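Local coordinates for Non-structural protein 2 (Human rotavirus C, PDB 2GU0), which probably supports replication and packaging of the viral RNA genome as a homooctamer that binds single-stranded RNA and hydrolyses nucleoside triphosphates, at residues Glu65-Asp70 against Leu176-Ala181; Gln107-Glu112 against Ser172-Leu177. All coordinates share one frame; numbering follows the deposited sequence.

Both contacts end on the same long loop, residues 171-181, which joins the neighbouring antiparallel strands 164-170 and 182-188 of the five-stranded sheet in the HIT-related C-terminal part. Their centres are about 8 Å apart, and they share Leu176 and Leu177. Along the chain, 65-70 comes first, ahead of helix 74-90; 107-112 follows, with the start of helix 108-119; the loop comes last. The N-terminal part thus meets one hairpin loop twice, with a coil segment in interaction 1 and a helix start in interaction 2. Packing of Leu69 CD2 on Val108 CG1 joins the two. Interaction 2 includes predicted ATP-binding residues, so this junction probably borders the nucleotide cleft.

Interaction 1: residues Glu65-Asp70 against Leu176-Ala181; sequences ERYGLD and LLPLMA
Leu69 and Asp70, in the coil leading to helix 74-90, meet Leu176 and Leu177 in the loop joining strands 164-170 and 182-188 of the HIT-like sheet, so that two loops pack together where the N- and C-terminal parts meet. Neither segment is helix or strand, and one backbone hydrogen bond joins them: Asp70 N donates to Leu176 O at 3.2 Å, with an N-H...O angle of 147°. Beside this bond the CA atoms of Asp70 and Leu176 are 4.9 Å apart.

The apolar contacts lie next to it. Leu177 CG, anti to its own carbonyl carbon (chi1 -56°), lies 3.8 Å from Leu69 CD2, and the two side chains cross obliquely. Leu177 CD2 rests against the backbone of Gly68, 3.2 Å from Gly68 O. Leucine suits both places, since the branched apolar ends of Leu69 and Leu177 give each other methyl contacts where the backbones share one clear hydrogen bond.

Nearer the surface, the ring of Tyr67 reaches Leu177 and Pro178. The hydroxyl position is doubtful, but the ring gives apolar contact: Tyr67 CE1 is 4.1 Å from Pro178 CD.

Interaction 2: residues Gln107-Glu112 against Ser172-Leu177; sequences QVRHLE and SNHKLL
The His174 ring has Glu112 CG over the centre of one face, a CH-pi contact 3.4 Å from the ring centroid and only 2° off the normal, while Arg109 CB lies in plane at an edge. The Glu112 carboxylate is stacked nearly parallel to the ring, its plane 9° away, as the two side chains run antiparallel alongside one another. A flat imidazole suits this place because it offers a whole face to the Glu112 methylene. The motif is a helix N-terminus, with Gln107 at the N-cap of helix 108-119, docked on the loop between two strands of the HIT-like sheet.

Glu112 carries the polar contact. CG is anti to the backbone N (chi1 160°) and lies over the imidazole; the chain then bends at chi2, and the carboxylate takes two successive backbone N-H groups. Leu176 N meets OE1 on its syn lone pair at 3.1 Å, and Lys175 N meets OE2 at 3.2 Å, also on the syn side but 32° out of the carboxylate plane. Gln75 NE2 is a further donor to OE2. A carboxylate suits this buried place because these donors satisfy both its oxygens; they would probably stabilise its negative charge.

Beside this, Val108 offers a compact beta-branched surface to the two leucines and crosses each at about a right angle: CG1 lies 3.8 Å from Leu176 CD1.

Arg109, a predicted ATP-binding residue, meets Leu177. Arginine suits the place: its extended aliphatic stem passes Leu177 O, and NE makes a weak hydrogen bond of 3.3 Å to that oxygen.

Interaction 1: residues Glu65-Asp70 against Leu176-Ala181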
ATOM      1  N   GLU A  65       5.246 -32.901  -2.975  1.00 70.35           N
ATOM      2  CA  GLU A  65       6.331 -33.608  -2.310  1.00 71.61           C
ATOM      3  C   GLU A  65       7.331 -34.208  -3.296  1.00 71.49           C
ATOM      4  O   GLU A  65       7.814 -35.322  -3.103  1.00 71.96           O
ATOM      5  CB  GLU A  65       5.761 -34.707  -1.413  1.00 74.02           C
ATOM      6  CG  GLU A  65       5.107 -35.867  -2.151  1.00 78.02           C
ATOM      7  CD  GLU A  65       4.092 -35.418  -3.183  1.00 80.88           C
ATOM      8  OE1 GLU A  65       3.227 -34.576  -2.848  1.00 81.50           O
ATOM      9  OE2 GLU A  65       4.159 -35.915  -4.329  1.00 82.54           O
ATOM     10  N   ARG A  66       7.645 -33.465  -4.352  1.00 70.57           N
ATOM     11  CA  ARG A  66       8.597 -33.926  -5.360  1.00 68.35           C
ATOM     12  C   ARG A  66       9.271 -32.698  -5.951  1.00 65.11           C
ATOM     13  O   ARG A  66       8.620 -31.686  -6.177  1.00 64.61           O
ATOM     14  CB  ARG A  66       7.869 -34.697  -6.468  1.00 70.67           C
ATOM     15  CG  ARG A  66       8.787 -35.408  -7.458  1.00 73.67           C
ATOM     16  CD  ARG A  66       8.002 -35.935  -8.664  1.00 77.54           C
ATOM     17  NE  ARG A  66       6.915 -36.842  -8.288  1.00 80.47           N
ATOM     18  CZ  ARG A  66       7.086 -38.071  -7.801  1.00 82.05           C
ATOM     19  NH1 ARG A  66       8.308 -38.561  -7.624  1.00 81.74           N
ATOM     20  NH2 ARG A  66       6.033 -38.813  -7.484  1.00 81.50           N
ATOM     21  N   TYR A  67      10.572 -32.779  -6.192  1.00 61.42           N
ATOM     22  CA  TYR A  67      11.287 -31.647  -6.758  1.00 57.26           C
ATOM     23  C   TYR A  67      11.290 -31.724  -8.261  1.00 55.52           C
ATOM     24  O   TYR A  67      11.819 -32.675  -8.833  1.00 56.27           O
ATOM     25  CB  TYR A  67      12.732 -31.617  -6.289  1.00 56.76           C
ATOM     26  CG  TYR A  67      13.538 -30.486  -6.895  1.00 55.44           C
ATOM     27  CD1 TYR A  67      13.246 -29.153  -6.590  1.00 54.99           C
ATOM     28  CD2 TYR A  67      14.608 -30.747  -7.752  1.00 54.17           C
ATOM     29  CE1 TYR A  67      14.006 -28.107  -7.118  1.00 54.15           C
ATOM     30  CE2 TYR A  67      15.370 -29.713  -8.285  1.00 53.68           C
ATOM     31  CZ  TYR A  67      15.066 -28.397  -7.962  1.00 54.34           C
ATOM     32  OH  TYR A  67      15.831 -27.372  -8.468  1.00 54.11           O
ATOM     33  N   GLY A  68      10.709 -30.715  -8.899  1.00 52.58           N
ATOM     34  CA  GLY A  68      10.677 -30.686 -10.343  1.00 48.07           C
ATOM     35  C   GLY A  68      10.451 -29.287 -10.875  1.00 45.85           C
ATOM     36  O   GLY A  68      10.542 -28.299 -10.144  1.00 45.65           O
ATOM     37  N   LEU A  69      10.168 -29.213 -12.168  1.00 42.79           N
ATOM     38  CA  LEU A  69       9.901 -27.952 -12.828  1.00 39.34           C
ATOM     39  C   LEU A  69       8.719 -27.296 -12.150  1.00 37.23           C
ATOM     40  O   LEU A  69       7.661 -27.903 -12.024  1.00 36.98           O
ATOM     41  CB  LEU A  69       9.546 -28.201 -14.290  1.00 38.46           C
ATOM     42  CG  LEU A  69      10.682 -28.738 -15.138  1.00 38.25           C
ATOM     43  CD1 LEU A  69      10.162 -29.292 -16.444  1.00 39.11           C
ATOM     44  CD2 LEU A  69      11.660 -27.616 -15.369  1.00 39.00           C
ATOM     45  N   ASP A  70       8.881 -26.062 -11.712  1.00 35.19           N
ATOM     46  CA  ASP A  70       7.764 -25.385 -11.084  1.00 35.49           C
ATOM     47  C   ASP A  70       6.957 -24.779 -12.235  1.00 35.33           C
ATOM     48  O   ASP A  70       6.981 -23.576 -12.488  1.00 36.50           O
ATOM     49  CB  ASP A  70       8.279 -24.327 -10.099  1.00 34.63           C
ATOM     50  CG  ASP A  70       7.161 -23.595  -9.399  1.00 34.53           C
ATOM     51  OD1 ASP A  70       6.072 -24.199  -9.245  1.00 33.90           O
ATOM     52  OD2 ASP A  70       7.378 -22.425  -9.006  1.00 31.57           O
ATOM     53  N   LEU A 176      12.204 -21.934 -11.799  1.00 41.05           N
ATOM     54  CA  LEU A 176      11.989 -23.277 -12.333  1.00 39.35           C
ATOM     55  C   LEU A 176      12.615 -24.393 -11.503  1.00 39.64           C
ATOM     56  O   LEU A 176      11.901 -25.196 -10.911  1.00 41.28           O
ATOM     57  CB  LEU A 176      12.479 -23.361 -13.785  1.00 35.81           C
ATOM     58  CG  LEU A 176      11.625 -22.618 -14.821  1.00 32.28           C
ATOM     59  CD1 LEU A 176      12.165 -22.867 -16.221  1.00 30.64           C
ATOM     60  CD2 LEU A 176      10.186 -23.100 -14.730  1.00 31.24           C
ATOM     61  N   LEU A 177      13.940 -24.448 -11.454  1.00 38.89           N
ATOM     62  CA  LEU A 177      14.627 -25.477 -10.686  1.00 37.69           C
ATOM     63  C   LEU A 177      15.717 -24.859  -9.835  1.00 40.02           C
ATOM     64  O   LEU A 177      16.897 -24.934 -10.179  1.00 38.93           O
ATOM     65  CB  LEU A 177      15.240 -26.506 -11.620  1.00 37.09           C
ATOM     66  CG  LEU A 177      14.274 -27.172 -12.602  1.00 39.77           C
ATOM     67  CD1 LEU A 177      15.064 -28.012 -13.600  1.00 40.04           C
ATOM     68  CD2 LEU A 177      13.273 -28.038 -11.846  1.00 40.51           C
ATOM     69  N   PRO A 178      15.337 -24.248  -8.700  1.00 43.05           N
ATOM     70  CA  PRO A 178      16.246 -23.592  -7.752  1.00 44.52           C
ATOM     71  C   PRO A 178      17.433 -24.469  -7.389  1.00 46.69           C
ATOM     72  O   PRO A 178      17.292 -25.682  -7.255  1.00 47.53           O
ATOM     73  CB  PRO A 178      15.348 -23.322  -6.554  1.00 43.59           C
ATOM     74  CG  PRO A 178      14.028 -23.078  -7.189  1.00 43.71           C
ATOM     75  CD  PRO A 178      13.951 -24.192  -8.203  1.00 43.43           C
ATOM     76  N   LEU A 179      18.602 -23.857  -7.232  1.00 49.10           N
ATOM     77  CA  LEU A 179      19.815 -24.603  -6.893  1.00 51.19           C
ATOM     78  C   LEU A 179      20.839 -23.699  -6.199  1.00 52.76           C
ATOM     79  O   LEU A 179      20.907 -22.493  -6.461  1.00 52.17           O
ATOM     80  CB  LEU A 179      20.427 -25.206  -8.158  1.00 50.23           C
ATOM     81  CG  LEU A 179      21.473 -26.285  -7.923  1.00 49.25           C
ATOM     82  CD1 LEU A 179      20.789 -27.458  -7.264  1.00 50.32           C
ATOM     83  CD2 LEU A 179      22.108 -26.709  -9.237  1.00 49.05           C
ATOM     84  N   MET A 180      21.651 -24.290  -5.330  1.00 54.21           N
ATOM     85  CA  MET A 180      22.636 -23.521  -4.574  1.00 54.77           C
ATOM     86  C   MET A 180      24.054 -23.489  -5.129  1.00 53.86           C
ATOM     87  O   MET A 180      24.813 -22.577  -4.813  1.00 53.90           O
ATOM     88  CB  MET A 180      22.666 -24.020  -3.132  1.00 56.41           C
ATOM     89  CG  MET A 180      21.282 -24.169  -2.546  1.00 57.05           C
ATOM     90  SD  MET A 180      20.286 -22.732  -2.938  1.00 59.28           S
ATOM     91  CE  MET A 180      21.070 -21.456  -1.866  1.00 56.31           C
ATOM     92  N   ALA A 181      24.419 -24.472  -5.943  1.00 52.20           N
ATOM     93  CA  ALA A 181      25.757 -24.501  -6.523  1.00 51.99           C
ATOM     94  C   ALA A 181      26.330 -23.088  -6.747  1.00 51.70           C
ATOM     95  O   ALA A 181      25.644 -22.196  -7.253  1.00 52.67           O
ATOM     96  CB  ALA A 181      25.735 -25.274  -7.839  1.00 52.27           C
TER

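Interaction 2: residues Gln107-Glu112 against Ser172-Leu177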
ATOM      1  N   GLN A 107      18.566 -28.125 -21.150  1.00 27.78           N
ATOM      2  CA  GLN A 107      19.273 -27.516 -20.034  1.00 27.38           C
ATOM      3  C   GLN A 107      18.391 -26.432 -19.420  1.00 28.66           C
ATOM      4  O   GLN A 107      18.598 -25.237 -19.632  1.00 29.99           O
ATOM      5  CB  GLN A 107      20.583 -26.906 -20.509  1.00 29.95           C
ATOM      6  CG  GLN A 107      21.532 -27.880 -21.175  1.00 35.10           C
ATOM      7  CD  GLN A 107      22.976 -27.361 -21.241  1.00 40.22           C
ATOM      8  OE1 GLN A 107      23.762 -27.814 -22.075  1.00 43.77           O
ATOM      9  NE2 GLN A 107      23.332 -26.424 -20.354  1.00 38.82           N
ATOM     10  N   VAL A 108      17.408 -26.867 -18.645  1.00 28.00           N
ATOM     11  CA  VAL A 108      16.445 -25.983 -18.009  1.00 28.02           C
ATOM     12  C   VAL A 108      16.962 -24.751 -17.278  1.00 28.64           C
ATOM     13  O   VAL A 108      16.395 -23.672 -17.420  1.00 29.99           O
ATOM     14  CB  VAL A 108      15.564 -26.768 -17.027  1.00 28.63           C
ATOM     15  CG1 VAL A 108      14.511 -25.850 -16.436  1.00 26.78           C
ATOM     16  CG2 VAL A 108      14.916 -27.951 -17.742  1.00 28.00           C
ATOM     17  N   ARG A 109      18.017 -24.896 -16.486  1.00 29.15           N
ATOM     18  CA  ARG A 109      18.532 -23.757 -15.743  1.00 29.23           C
ATOM     19  C   ARG A 109      19.283 -22.815 -16.648  1.00 29.67           C
ATOM     20  O   ARG A 109      19.319 -21.605 -16.413  1.00 30.60           O
ATOM     21  CB  ARG A 109      19.426 -24.225 -14.604  1.00 31.51           C
ATOM     22  CG  ARG A 109      18.722 -25.133 -13.616  1.00 32.98           C
ATOM     23  CD  ARG A 109      19.549 -25.300 -12.367  1.00 36.89           C
ATOM     24  NE  ARG A 109      19.276 -26.563 -11.692  1.00 41.45           N
ATOM     25  CZ  ARG A 109      19.495 -27.755 -12.239  1.00 44.00           C
ATOM     26  NH1 ARG A 109      19.987 -27.853 -13.479  1.00 43.85           N
ATOM     27  NH2 ARG A 109      19.226 -28.851 -11.548  1.00 44.56           N
ATOM     28  N   HIS A 110      19.886 -23.378 -17.686  1.00 29.67           N
ATOM     29  CA  HIS A 110      20.620 -22.596 -18.671  1.00 28.11           C
ATOM     30  C   HIS A 110      19.559 -21.753 -19.405  1.00 27.47           C
ATOM     31  O   HIS A 110      19.704 -20.546 -19.542  1.00 27.37           O
ATOM     32  CB  HIS A 110      21.370 -23.560 -19.616  1.00 27.11           C
ATOM     33  CG  HIS A 110      22.163 -22.896 -20.703  1.00 27.93           C
ATOM     34  ND1 HIS A 110      23.357 -23.407 -21.160  1.00 28.03           N
ATOM     35  CD2 HIS A 110      21.886 -21.836 -21.500  1.00 29.13           C
ATOM     36  CE1 HIS A 110      23.781 -22.698 -22.191  1.00 27.67           C
ATOM     37  NE2 HIS A 110      22.905 -21.738 -22.420  1.00 29.02           N
ATOM     38  N   LEU A 111      18.473 -22.383 -19.842  1.00 26.81           N
ATOM     39  CA  LEU A 111      17.424 -21.654 -20.552  1.00 26.49           C
ATOM     40  C   LEU A 111      16.822 -20.578 -19.680  1.00 27.34           C
ATOM     41  O   LEU A 111      16.485 -19.490 -20.164  1.00 26.39           O
ATOM     42  CB  LEU A 111      16.313 -22.596 -21.013  1.00 25.06           C
ATOM     43  CG  LEU A 111      16.704 -23.530 -22.150  1.00 25.00           C
ATOM     44  CD1 LEU A 111      15.613 -24.542 -22.379  1.00 24.42           C
ATOM     45  CD2 LEU A 111      16.961 -22.710 -23.402  1.00 24.87           C
ATOM     46  N   GLU A 112      16.676 -20.882 -18.392  1.00 28.06           N
ATOM     47  CA  GLU A 112      16.100 -19.917 -17.477  1.00 28.67           C
ATOM     48  C   GLU A 112      16.983 -18.687 -17.451  1.00 28.59           C
ATOM     49  O   GLU A 112      16.492 -17.576 -17.306  1.00 29.91           O
ATOM     50  CB  GLU A 112      15.944 -20.511 -16.076  1.00 29.64           C
ATOM     51  CG  GLU A 112      15.811 -19.463 -14.981  1.00 34.37           C
ATOM     52  CD  GLU A 112      14.624 -19.676 -14.057  1.00 36.39           C
ATOM     53  OE1 GLU A 112      14.260 -20.838 -13.796  1.00 38.27           O
ATOM     54  OE2 GLU A 112      14.067 -18.673 -13.568  1.00 38.48           O
ATOM     55  N   SER A 172      20.455 -20.056  -7.400  1.00 49.17           N
ATOM     56  CA  SER A 172      19.780 -19.863  -6.127  1.00 50.19           C
ATOM     57  C   SER A 172      18.428 -19.152  -6.211  1.00 51.63           C
ATOM     58  O   SER A 172      17.552 -19.409  -5.387  1.00 52.52           O
ATOM     59  CB  SER A 172      20.690 -19.099  -5.168  1.00 50.52           C
ATOM     60  OG  SER A 172      20.635 -17.707  -5.426  1.00 52.19           O
ATOM     61  N   ASN A 173      18.242 -18.270  -7.192  1.00 52.28           N
ATOM     62  CA  ASN A 173      16.970 -17.548  -7.301  1.00 52.92           C
ATOM     63  C   ASN A 173      16.041 -17.928  -8.455  1.00 50.65           C
ATOM     64  O   ASN A 173      15.038 -17.258  -8.689  1.00 48.69           O
ATOM     65  CB  ASN A 173      17.225 -16.041  -7.353  1.00 57.99           C
ATOM     66  CG  ASN A 173      17.557 -15.461  -5.990  1.00 63.13           C
ATOM     67  OD1 ASN A 173      16.770 -15.583  -5.043  1.00 64.31           O
ATOM     68  ND2 ASN A 173      18.727 -14.823  -5.881  1.00 65.52           N
ATOM     69  N   HIS A 174      16.371 -18.993  -9.173  1.00 48.20           N
ATOM     70  CA  HIS A 174      15.543 -19.438 -10.285  1.00 46.12           C
ATOM     71  C   HIS A 174      14.162 -19.888  -9.831  1.00 45.66           C
ATOM     72  O   HIS A 174      14.024 -20.485  -8.765  1.00 46.38           O
ATOM     73  CB  HIS A 174      16.223 -20.595 -10.999  1.00 44.08           C
ATOM     74  CG  HIS A 174      17.337 -20.171 -11.895  1.00 41.75           C
ATOM     75  ND1 HIS A 174      18.007 -21.051 -12.712  1.00 40.76           N
ATOM     76  CD2 HIS A 174      17.861 -18.950 -12.142  1.00 41.21           C
ATOM     77  CE1 HIS A 174      18.891 -20.388 -13.433  1.00 42.30           C
ATOM     78  NE2 HIS A 174      18.824 -19.111 -13.105  1.00 40.59           N
ATOM     79  N   LYS A 175      13.136 -19.613 -10.635  1.00 43.58           N
ATOM     80  CA  LYS A 175      11.794 -20.048 -10.275  1.00 42.56           C
ATOM     81  C   LYS A 175      11.502 -21.483 -10.761  1.00 42.29           C
ATOM     82  O   LYS A 175      10.670 -22.182 -10.186  1.00 42.62           O
ATOM     83  CB  LYS A 175      10.740 -19.068 -10.810  1.00 41.26           C
ATOM     84  CG  LYS A 175      10.439 -17.902  -9.865  1.00 41.88           C
ATOM     85  CD  LYS A 175       9.106 -17.180 -10.207  1.00 44.27           C
ATOM     86  CE  LYS A 175       7.825 -17.913  -9.717  1.00 40.05           C
ATOM     87  NZ  LYS A 175       6.556 -17.232 -10.155  1.00 35.05           N
ATOM     88  N   LEU A 176      12.204 -21.934 -11.799  1.00 41.05           N
ATOM     89  CA  LEU A 176      11.989 -23.277 -12.333  1.00 39.35           C
ATOM     90  C   LEU A 176      12.615 -24.393 -11.503  1.00 39.64           C
ATOM     91  O   LEU A 176      11.901 -25.196 -10.911  1.00 41.28           O
ATOM     92  CB  LEU A 176      12.479 -23.361 -13.785  1.00 35.81           C
ATOM     93  CG  LEU A 176      11.625 -22.618 -14.821  1.00 32.28           C
ATOM     94  CD1 LEU A 176      12.165 -22.867 -16.221  1.00 30.64           C
ATOM     95  CD2 LEU A 176      10.186 -23.100 -14.730  1.00 31.24           C
ATOM     96  N   LEU A 177      13.940 -24.448 -11.454  1.00 38.89           N
ATOM     97  CA  LEU A 177      14.627 -25.477 -10.686  1.00 37.69           C
ATOM     98  C   LEU A 177      15.717 -24.859  -9.835  1.00 40.02           C
ATOM     99  O   LEU A 177      16.897 -24.934 -10.179  1.00 38.93           O
ATOM    100  CB  LEU A 177      15.240 -26.506 -11.620  1.00 37.09           C
ATOM    101  CG  LEU A 177      14.274 -27.172 -12.602  1.00 39.77           C
ATOM    102  CD1 LEU A 177      15.064 -28.012 -13.600  1.00 40.04           C
ATOM    103  CD2 LEU A 177      13.273 -28.038 -11.846  1.00 40.51           C
TER